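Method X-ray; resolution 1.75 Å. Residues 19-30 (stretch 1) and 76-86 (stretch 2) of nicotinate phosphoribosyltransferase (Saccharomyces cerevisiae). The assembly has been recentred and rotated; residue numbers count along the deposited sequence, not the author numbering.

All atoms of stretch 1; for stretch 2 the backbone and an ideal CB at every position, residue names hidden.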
# COMPACT_ATOMS: atom_id res chain seq x y z
N LYS A 19 9.47 15.08 2.77
CA LYS A 19 9.34 16.52 2.57
C LYS A 19 7.87 16.94 2.32
O LYS A 19 7.57 18.14 2.25
CB LYS A 19 10.24 16.94 1.44
CG LYS A 19 11.70 16.67 1.73
CD LYS A 19 12.56 17.26 0.66
CE LYS A 19 14.05 16.90 0.86
NZ LYS A 19 14.63 17.54 2.07
N SER A 20 6.97 15.96 2.25
CA SER A 20 5.57 16.27 1.90
C SER A 20 4.64 15.20 2.44
O SER A 20 5.00 14.03 2.50
CB SER A 20 5.43 16.39 0.36
OG SER A 20 4.06 16.52 -0.05
N LEU A 21 3.45 15.61 2.84
CA LEU A 21 2.40 14.64 3.16
C LEU A 21 1.89 13.89 1.91
O LEU A 21 1.20 12.88 2.03
CB LEU A 21 1.30 15.35 3.88
CG LEU A 21 1.71 15.80 5.31
CD1 LEU A 21 0.80 16.81 5.82
CD2 LEU A 21 1.74 14.64 6.25
N LEU A 22 2.25 14.37 0.72
CA LEU A 22 2.05 13.60 -0.54
C LEU A 22 3.12 12.54 -0.90
O LEU A 22 2.96 11.80 -1.91
CB LEU A 22 1.96 14.58 -1.72
CG LEU A 22 0.82 15.64 -1.77
CD1 LEU A 22 0.72 16.29 -3.13
CD2 LEU A 22 -0.47 15.06 -1.35
N ASP A 23 4.21 12.46 -0.11
CA ASP A 23 5.21 11.41 -0.28
C ASP A 23 4.67 10.16 0.43
O ASP A 23 5.09 9.79 1.56
CB ASP A 23 6.58 11.83 0.25
CG ASP A 23 7.64 10.74 0.01
OD1 ASP A 23 7.35 9.73 -0.72
OD2 ASP A 23 8.77 10.87 0.57
N THR A 24 3.65 9.59 -0.17
CA THR A 24 2.91 8.46 0.40
C THR A 24 2.11 7.81 -0.73
O THR A 24 2.00 8.36 -1.83
CB THR A 24 1.93 8.89 1.55
OG1 THR A 24 1.51 7.73 2.27
CG2 THR A 24 0.71 9.56 1.03
N ASP A 25 1.51 6.67 -0.41
CA ASP A 25 0.63 5.98 -1.37
C ASP A 25 -0.77 6.65 -1.42
O ASP A 25 -1.31 6.98 -0.35
CB ASP A 25 0.48 4.50 -1.00
CG ASP A 25 1.82 3.71 -1.08
OD1 ASP A 25 2.45 3.68 -2.14
OD2 ASP A 25 2.25 3.16 -0.05
N MSE A 26 -1.34 6.84 -2.61
CA MSE A 26 -2.66 7.48 -2.73
C MSE A 26 -3.70 6.84 -1.87
O MSE A 26 -4.55 7.56 -1.31
CB MSE A 26 -3.17 7.51 -4.15
CG MSE A 26 -4.65 7.95 -4.26
SE MSE A 26 -4.98 8.28 -6.13
CE MSE A 26 -7.05 8.10 -6.05
N TYR A 27 -3.64 5.51 -1.69
CA TYR A 27 -4.65 4.84 -0.85
C TYR A 27 -4.65 5.38 0.58
O TYR A 27 -5.71 5.38 1.23
CB TYR A 27 -4.55 3.31 -0.86
CG TYR A 27 -3.50 2.72 0.07
CD1 TYR A 27 -3.80 2.47 1.41
CD2 TYR A 27 -2.24 2.43 -0.38
CE1 TYR A 27 -2.84 1.92 2.27
CE2 TYR A 27 -1.26 1.88 0.49
CZ TYR A 27 -1.57 1.63 1.79
OH TYR A 27 -0.59 1.09 2.60
N LYS A 28 -3.52 5.92 1.05
CA LYS A 28 -3.53 6.50 2.40
C LYS A 28 -4.41 7.75 2.52
O LYS A 28 -5.11 7.93 3.51
CB LYS A 28 -2.10 6.73 2.93
CG LYS A 28 -1.31 5.45 3.12
CD LYS A 28 -1.33 4.83 4.55
CE LYS A 28 -2.62 4.25 5.07
NZ LYS A 28 -2.33 3.55 6.38
N ILE A 29 -4.40 8.60 1.50
CA ILE A 29 -5.23 9.76 1.47
C ILE A 29 -6.70 9.45 1.29
O ILE A 29 -7.54 10.06 1.93
CB ILE A 29 -4.68 10.77 0.40
CG1 ILE A 29 -3.27 11.24 0.80
CG2 ILE A 29 -5.60 11.98 0.17
CD1 ILE A 29 -3.18 11.98 2.16
N THR A 30 -7.02 8.51 0.43
CA THR A 30 -8.45 8.12 0.28
C THR A 30 -8.96 7.45 1.57
O THR A 30 -10.06 7.80 2.03
CB THR A 30 -8.71 7.27 -0.96
OG1 THR A 30 -7.84 6.14 -0.98
CG2 THR A 30 -8.48 8.10 -2.22
N UNK A 76 3.02 20.20 6.61
CA UNK A 76 1.66 20.71 6.40
C UNK A 76 1.32 20.50 4.91
O UNK A 76 2.22 20.47 4.08
CB UNK A 76 1.55 22.18 6.80
N UNK A 77 0.05 20.35 4.56
CA UNK A 77 -0.30 20.34 3.14
C UNK A 77 -0.18 21.76 2.59
O UNK A 77 -0.84 22.68 3.10
CB UNK A 77 -1.71 19.79 2.92
N UNK A 78 0.67 21.97 1.58
CA UNK A 78 0.79 23.30 0.97
C UNK A 78 -0.40 23.62 0.05
O UNK A 78 -1.18 22.74 -0.36
CB UNK A 78 2.10 23.39 0.18
N UNK A 79 -0.51 24.88 -0.33
CA UNK A 79 -1.55 25.31 -1.26
C UNK A 79 -1.53 24.53 -2.55
O UNK A 79 -2.58 24.08 -3.05
CB UNK A 79 -1.40 26.80 -1.57
N UNK A 80 -0.33 24.34 -3.09
CA UNK A 80 -0.14 23.62 -4.37
C UNK A 80 -0.49 22.15 -4.21
O UNK A 80 -1.06 21.54 -5.10
CB UNK A 80 1.30 23.76 -4.87
N UNK A 81 -0.20 21.59 -3.05
CA UNK A 81 -0.53 20.19 -2.78
C UNK A 81 -2.03 19.99 -2.71
O UNK A 81 -2.57 19.02 -3.28
CB UNK A 81 0.12 19.72 -1.48
N UNK A 82 -2.71 20.91 -2.04
CA UNK A 82 -4.17 20.79 -1.93
C UNK A 82 -4.81 20.96 -3.33
O UNK A 82 -5.75 20.24 -3.71
CB UNK A 82 -4.72 21.83 -0.95
N UNK A 83 -4.31 21.92 -4.08
CA UNK A 83 -4.78 22.07 -5.46
C UNK A 83 -4.59 20.76 -6.26
O UNK A 83 -5.48 20.38 -7.01
CB UNK A 83 -4.04 23.22 -6.14
N UNK A 84 -3.43 20.13 -6.12
CA UNK A 84 -3.15 18.88 -6.81
C UNK A 84 -4.16 17.80 -6.43
O UNK A 84 -4.67 17.08 -7.31
CB UNK A 84 -1.73 18.41 -6.49
N UNK A 85 -4.49 17.71 -5.15
CA UNK A 85 -5.44 16.71 -4.68
C UNK A 85 -6.85 16.99 -5.27
O UNK A 85 -7.54 16.06 -5.70
CB UNK A 85 -5.48 16.70 -3.15
N UNK A 86 -7.26 18.26 -5.31
CA UNK A 86 -8.58 18.60 -5.81
C UNK A 86 -8.67 18.26 -7.32
O UNK A 86 -9.71 17.82 -7.80
CB UNK A 86 -8.88 20.08 -5.56

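Position 76 has an extended backbone (phi/psi -137/153), and its CA-to-CB bond points away from stretch 1, with nothing of that stretch within 5.5 Å of the ideal CB. Open space sets little limit, so almost any polar or long side chain would do. The residue is Arg76; its backbone does the work here, with its C atom 3.8 Å from Leu21 CD1 and water 2 lying 2.6 Å from Arg76 O.

At position 77 the CB points sideways, yet lies only 4.9 Å from Leu21 CD1, and Leu21, Leu22 and Ile29 offer a purely apolar surface beyond it. A large hydrophobic side chain able to reach forward would suit: Leu, Met or an aromatic. Phe77 is found, with chi1 in m, and its ring comes nearer than its CB does. Leu21 CB sits over one face, 3.9 Å from the ring centroid in a CH-pi contact, while at the edge Leu22 CD2 lies 4.0 Å from Phe77 CE1 and Ile29 CD1 4.0 Å from Phe77 CZ. A flat ring can thus use both its face and its edge.

Position 78 is out of reach of stretch 1 and directly precedes a helix, whose first NH groups lack acceptors from a preceding turn. Ser, Thr, Asp or Asn would suit. Thr78 OG1 caps the helix by accepting from the backbone N of residue 81, at 3.1 Å.

Positions 79 and 80, in the first helical turn, have no close neighbour in stretch 1, so polar residues fit; acidic ones also favour a helix N-terminus. They are Glu79 and Glu80.

Position 81 points toward stretch 1, its ideal CB 3.9 Å from Leu22 CD1 and 5.3 Å from Ser20 OG. A side chain with an aliphatic stem and a polar end is favoured, Gln or Glu among them. Glu81 meets both demands: its CG packs 3.7 Å from Leu22 CD1, and Ser20 OG donates to Glu81 OE2 at 2.6 Å. Ser20 OG also accepts from Leu22 N, at 2.9 Å. The other carboxylate oxygen, Glu81 OE1, accepts from Thr78 N at 3.0 Å and lies 2.7 Å from water 2, which accepts from Leu21 N, so the carboxylate ties the helix start to the turn of stretch 1.

Positions 82 and 83 make no contact with stretch 1 and could hold many helix-compatible residues; they are Ile82 and Glu83.

Position 84 points toward stretch 1, with Leu22 CD1 4.7 Å from its ideal CB, so an apolar or aromatic group would suit. Tyr84 places its CD2 4.3 Å from Leu22 CD1, a modest contact.

Position 85 also points toward stretch 1, but no atom there lies within 5.5 Å of the ideal CB. The side chain must extend to reach Leu22 and Ile29: Leu, Met or Phe would be reasonable. Leu85 CD2 lies 3.8 Å from Leu22 CD2 and 4.3 Å from Ile29 CG2.

Position 86, out of reach, accepts any helix former; Lys86 occupies it.

Stretch 2 (76-86) RFTEEEIEYLK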
# COMPACT_ATOMS: atom_id res chain seq x y z
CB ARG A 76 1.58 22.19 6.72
CG ARG A 76 1.98 22.54 8.15
CD ARG A 76 1.00 22.01 9.21
NE ARG A 76 1.34 22.51 10.55
CZ ARG A 76 2.22 21.94 11.38
NH1 ARG A 76 2.83 20.83 11.07
NH2 ARG A 76 2.45 22.47 12.57
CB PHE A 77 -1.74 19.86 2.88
CG PHE A 77 -1.97 18.39 3.10
CD1 PHE A 77 -1.65 17.46 2.10
CD2 PHE A 77 -2.51 17.94 4.27
CE1 PHE A 77 -1.86 16.13 2.28
CE2 PHE A 77 -2.70 16.60 4.47
CZ PHE A 77 -2.40 15.68 3.46
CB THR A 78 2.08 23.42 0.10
OG1 THR A 78 1.93 22.66 -1.12
CG2 THR A 78 3.35 22.98 0.90
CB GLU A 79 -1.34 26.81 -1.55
CG GLU A 79 -2.50 27.51 -2.05
CD GLU A 79 -2.22 29.02 -2.00
OE1 GLU A 79 -1.62 29.54 -2.96
OE2 GLU A 79 -2.53 29.66 -0.95
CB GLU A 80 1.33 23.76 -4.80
CG GLU A 80 1.71 23.15 -6.16
CD GLU A 80 3.09 23.64 -6.66
OE1 GLU A 80 3.43 24.82 -6.38
OE2 GLU A 80 3.81 22.85 -7.32
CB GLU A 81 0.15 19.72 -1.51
CG GLU A 81 1.68 19.60 -1.74
CD GLU A 81 2.44 19.34 -0.48
OE1 GLU A 81 1.82 19.44 0.59
OE2 GLU A 81 3.66 19.03 -0.59
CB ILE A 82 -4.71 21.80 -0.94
CG1 ILE A 82 -4.25 21.47 0.50
CG2 ILE A 82 -6.25 21.95 -1.07
CD1 ILE A 82 -4.93 20.38 1.12
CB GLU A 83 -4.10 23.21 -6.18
CG GLU A 83 -4.74 23.48 -7.58
CD GLU A 83 -6.31 23.42 -7.59
OE1 GLU A 83 -6.92 24.25 -6.84
OE2 GLU A 83 -6.89 22.55 -8.34
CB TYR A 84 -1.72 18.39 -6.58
CG TYR A 84 -1.38 17.18 -7.41
CD1 TYR A 84 -1.08 17.33 -8.76
CD2 TYR A 84 -1.33 15.90 -6.86
CE1 TYR A 84 -0.72 16.25 -9.55
CE2 TYR A 84 -1.02 14.81 -7.66
CZ TYR A 84 -0.73 14.98 -9.00
OH TYR A 84 -0.38 13.90 -9.81
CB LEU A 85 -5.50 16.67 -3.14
CG LEU A 85 -4.29 16.14 -2.38
CD1 LEU A 85 -4.45 16.34 -0.88
CD2 LEU A 85 -4.00 14.67 -2.73
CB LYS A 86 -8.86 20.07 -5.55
CG LYS A 86 -9.07 20.38 -4.04
CD LYS A 86 -8.98 21.86 -3.75
CE LYS A 86 -10.12 22.60 -4.33
NZ LYS A 86 -10.01 24.07 -3.97
O HOH W 1 5.62 19.97 1.54
O HOH W 2 3.13 18.39 2.76
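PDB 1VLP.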